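Local coordinates for mandelate racemase/muconate lactonizing protein (Paenibacillus sp., PDB 3QPE) that probably acts as a magnesium-dependent enolase-superfamily sugar acid dehydratase that handles D-galacturonate, which it binds directly on a magnesium ion, at residues Trp231-Phe236 with Asp261-Ala266. Residues are numbered along the deposited sequence; the frame is centred on the assembly and turned at random.
Sequences WLEEAF and DGEGLA. With MG (magnesium ion), chain E; MG (magnesium ion), chain F; DGU (D-galacturonic acid), chain G.
Glu233 OE2 binds a magnesium ion at 2.1 Å and Glu263 OE2 closes on the same ion at 2.2 Å, which brings the two oxygens to 3.1 Å. This is the metal site of an enolase-superfamily TIM barrel, at the C-terminal ends of parallel strands 204-207 and 229-233 and in the loop after 258-261. Asp207, water 4 and D-galacturonic acid complete six ligands; the sugar acid chelates through O5 and carboxylate O6B. Glu233 is extended from chi1 (166°, CG trans to the backbone N) through chi2, which carries OE2 to the ion. Its OE1 accepts a bent hydrogen bond from Trp231 NE1 (3.2 Å) on the anti lone pair; Lys168 adds a salt bridge and Gln283 a hydrogen bond, fixing the carboxylate's rotation.

Glu234 turns to a second magnesium ion, where its OE2 lies 3.2 Å from Asp261 OD1, both being ligands, along with Glu238 and three waters. Those carboxylate planes stand 89° apart, whereas Glu234 OE1 lies 3.3 Å from Glu263 CD, planes stacked at 29°, a like-charge approach the cations probably offset. No direct hydrogen bond joins the segments; water 1 donates to Glu234 OE2 and Glu263 O, while Glu263 OE1 reaches to 2.6 Å from O5 of the sugar acid.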
loop_
_atom_site.group_PDB
_atom_site.type_symbol
_atom_site.label_atom_id
_atom_site.label_comp_id
_atom_site.label_asym_id
_atom_site.label_seq_id
_atom_site.Cartn_x
_atom_site.Cartn_y
_atom_site.Cartn_z
ATOM N N TRP A 231 -8.417 20.214 1.833
ATOM C CA TRP A 231 -7.653 19.060 1.367
ATOM C C TRP A 231 -8.450 17.919 0.733
ATOM O O TRP A 231 -9.650 17.745 0.968
ATOM C CB TRP A 231 -6.651 18.559 2.427
ATOM C CG TRP A 231 -7.165 17.616 3.512
ATOM C CD1 TRP A 231 -8.005 16.547 3.364
ATOM C CD2 TRP A 231 -6.816 17.656 4.900
ATOM N NE1 TRP A 231 -8.205 15.930 4.578
ATOM C CE2 TRP A 231 -7.491 16.595 5.536
ATOM C CE3 TRP A 231 -5.997 18.491 5.666
ATOM C CZ2 TRP A 231 -7.374 16.349 6.907
ATOM C CZ3 TRP A 231 -5.880 18.242 7.026
ATOM C CH2 TRP A 231 -6.567 17.181 7.631
ATOM N N LEU A 232 -7.747 17.159 -0.097
ATOM C CA LEU A 232 -8.260 15.963 -0.726
ATOM C C LEU A 232 -7.546 14.765 -0.140
ATOM O O LEU A 232 -6.331 14.638 -0.287
ATOM C CB LEU A 232 -8.014 16.020 -2.242
ATOM C CG LEU A 232 -8.355 14.763 -3.046
ATOM C CD1 LEU A 232 -9.868 14.409 -3.025
ATOM C CD2 LEU A 232 -7.840 14.914 -4.482
ATOM N N GLU A 233 -8.310 13.887 0.511
ATOM C CA GLU A 233 -7.769 12.760 1.268
ATOM C C GLU A 233 -8.066 11.420 0.590
ATOM O O GLU A 233 -9.211 11.119 0.270
ATOM C CB GLU A 233 -8.346 12.786 2.692
ATOM C CG GLU A 233 -8.154 11.505 3.492
ATOM C CD GLU A 233 -8.458 11.696 4.967
ATOM O OE1 GLU A 233 -8.628 12.841 5.431
ATOM O OE2 GLU A 233 -8.488 10.697 5.680
ATOM N N GLU A 234 -7.027 10.630 0.355
ATOM C CA GLU A 234 -7.172 9.305 -0.243
ATOM C C GLU A 234 -8.102 9.246 -1.467
ATOM O O GLU A 234 -9.015 8.430 -1.517
ATOM C CB GLU A 234 -7.618 8.279 0.802
ATOM C CG GLU A 234 -6.608 8.067 1.933
ATOM C CD GLU A 234 -6.645 6.642 2.497
ATOM O OE1 GLU A 234 -7.694 6.192 2.990
ATOM O OE2 GLU A 234 -5.621 5.952 2.455
ATOM N N ALA A 235 -7.843 10.090 -2.460
ATOM C CA ALA A 235 -8.611 10.029 -3.704
ATOM C C ALA A 235 -8.535 8.615 -4.274
ATOM O O ALA A 235 -9.520 8.063 -4.741
ATOM C CB ALA A 235 -8.068 11.042 -4.713
ATOM N N PHE A 236 -7.340 8.031 -4.212
ATOM C CA PHE A 236 -7.063 6.704 -4.751
ATOM C C PHE A 236 -5.795 6.224 -4.032
ATOM O O PHE A 236 -5.094 7.025 -3.404
ATOM C CB PHE A 236 -6.833 6.778 -6.270
ATOM C CG PHE A 236 -6.052 7.981 -6.693
ATOM C CD1 PHE A 236 -6.678 9.047 -7.310
ATOM C CD2 PHE A 236 -4.693 8.070 -6.430
ATOM C CE1 PHE A 236 -5.968 10.175 -7.682
ATOM C CE2 PHE A 236 -3.983 9.192 -6.799
ATOM C CZ PHE A 236 -4.612 10.244 -7.427
ATOM N N ASP A 261 -2.910 11.956 2.827
ATOM C CA ASP A 261 -2.881 10.507 2.688
ATOM C C ASP A 261 -2.083 9.879 3.844
ATOM O O ASP A 261 -1.490 10.598 4.615
ATOM C CB ASP A 261 -2.303 10.121 1.326
ATOM C CG ASP A 261 -2.966 8.888 0.754
ATOM O OD1 ASP A 261 -3.307 7.997 1.555
ATOM O OD2 ASP A 261 -3.170 8.813 -0.475
ATOM N N GLY A 262 -2.123 8.555 3.981
ATOM C CA GLY A 262 -1.258 7.871 4.933
ATOM C C GLY A 262 -1.915 6.924 5.928
ATOM O O GLY A 262 -1.221 6.192 6.622
ATOM N N GLU A 263 -3.243 6.926 6.025
ATOM C CA GLU A 263 -3.901 5.999 6.964
ATOM C C GLU A 263 -3.812 4.538 6.498
ATOM O O GLU A 263 -3.558 4.258 5.317
ATOM C CB GLU A 263 -5.371 6.397 7.202
ATOM C CG GLU A 263 -6.300 5.996 6.080
ATOM C CD GLU A 263 -7.706 6.539 6.279
ATOM O OE1 GLU A 263 -8.665 5.735 6.290
ATOM O OE2 GLU A 263 -7.832 7.772 6.440
ATOM N N GLY A 264 -3.991 3.611 7.439
ATOM C CA GLY A 264 -4.013 2.189 7.131
ATOM C C GLY A 264 -2.695 1.639 6.612
ATOM O O GLY A 264 -1.627 2.010 7.091
ATOM N N LEU A 265 -2.766 0.750 5.624
ATOM C CA LEU A 265 -1.559 0.128 5.089
ATOM C C LEU A 265 -0.977 1.041 4.021
ATOM O O LEU A 265 -1.310 0.914 2.832
ATOM C CB LEU A 265 -1.885 -1.236 4.482
ATOM C CG LEU A 265 -2.514 -2.270 5.422
ATOM C CD1 LEU A 265 -3.094 -3.424 4.626
ATOM C CD2 LEU A 265 -1.478 -2.752 6.432
ATOM N N ALA A 266 -0.135 1.980 4.450
ATOM C CA ALA A 266 0.417 2.993 3.537
ATOM C C ALA A 266 1.565 2.457 2.691
ATOM O O ALA A 266 2.259 1.534 3.095
ATOM C CB ALA A 266 0.875 4.212 4.320
HETATM MG MG MG E . -9.536 8.901 5.604
HETATM MG MG MG F . -3.817 5.899 1.243
HETATM O O1 DGU G . -11.893 2.581 10.067
HETATM O O2 DGU G . -13.480 2.962 7.766
HETATM O O5 DGU G . -10.863 7.102 6.397
HETATM O O6B DGU G . -10.216 9.533 7.606
HETATM C C1 DGU G . -11.930 3.669 9.479
HETATM C C2 DGU G . -13.115 4.087 8.579
HETATM C C3 DGU G . -12.790 5.293 7.674
HETATM C C4 DGU G . -12.112 6.475 8.409
HETATM C C5 DGU G . -11.653 7.613 7.483
HETATM C C6 DGU G . -10.952 8.753 8.255
HETATM O O3 DGU G . -13.997 5.769 7.064
HETATM O O4 DGU G . -10.952 6.001 9.092
HETATM O O6A DGU G . -11.186 8.812 9.482
HETATM O O HOH W 1 -5.796 3.423 3.500
HETATM O O HOH W 2 -4.739 6.456 -0.667
HETATM O O HOH W 3 -2.522 5.436 2.960
HETATM O O HOH W 4 -9.275 7.765 3.748
HETATM O O HOH W 5 -4.209 3.676 0.830
#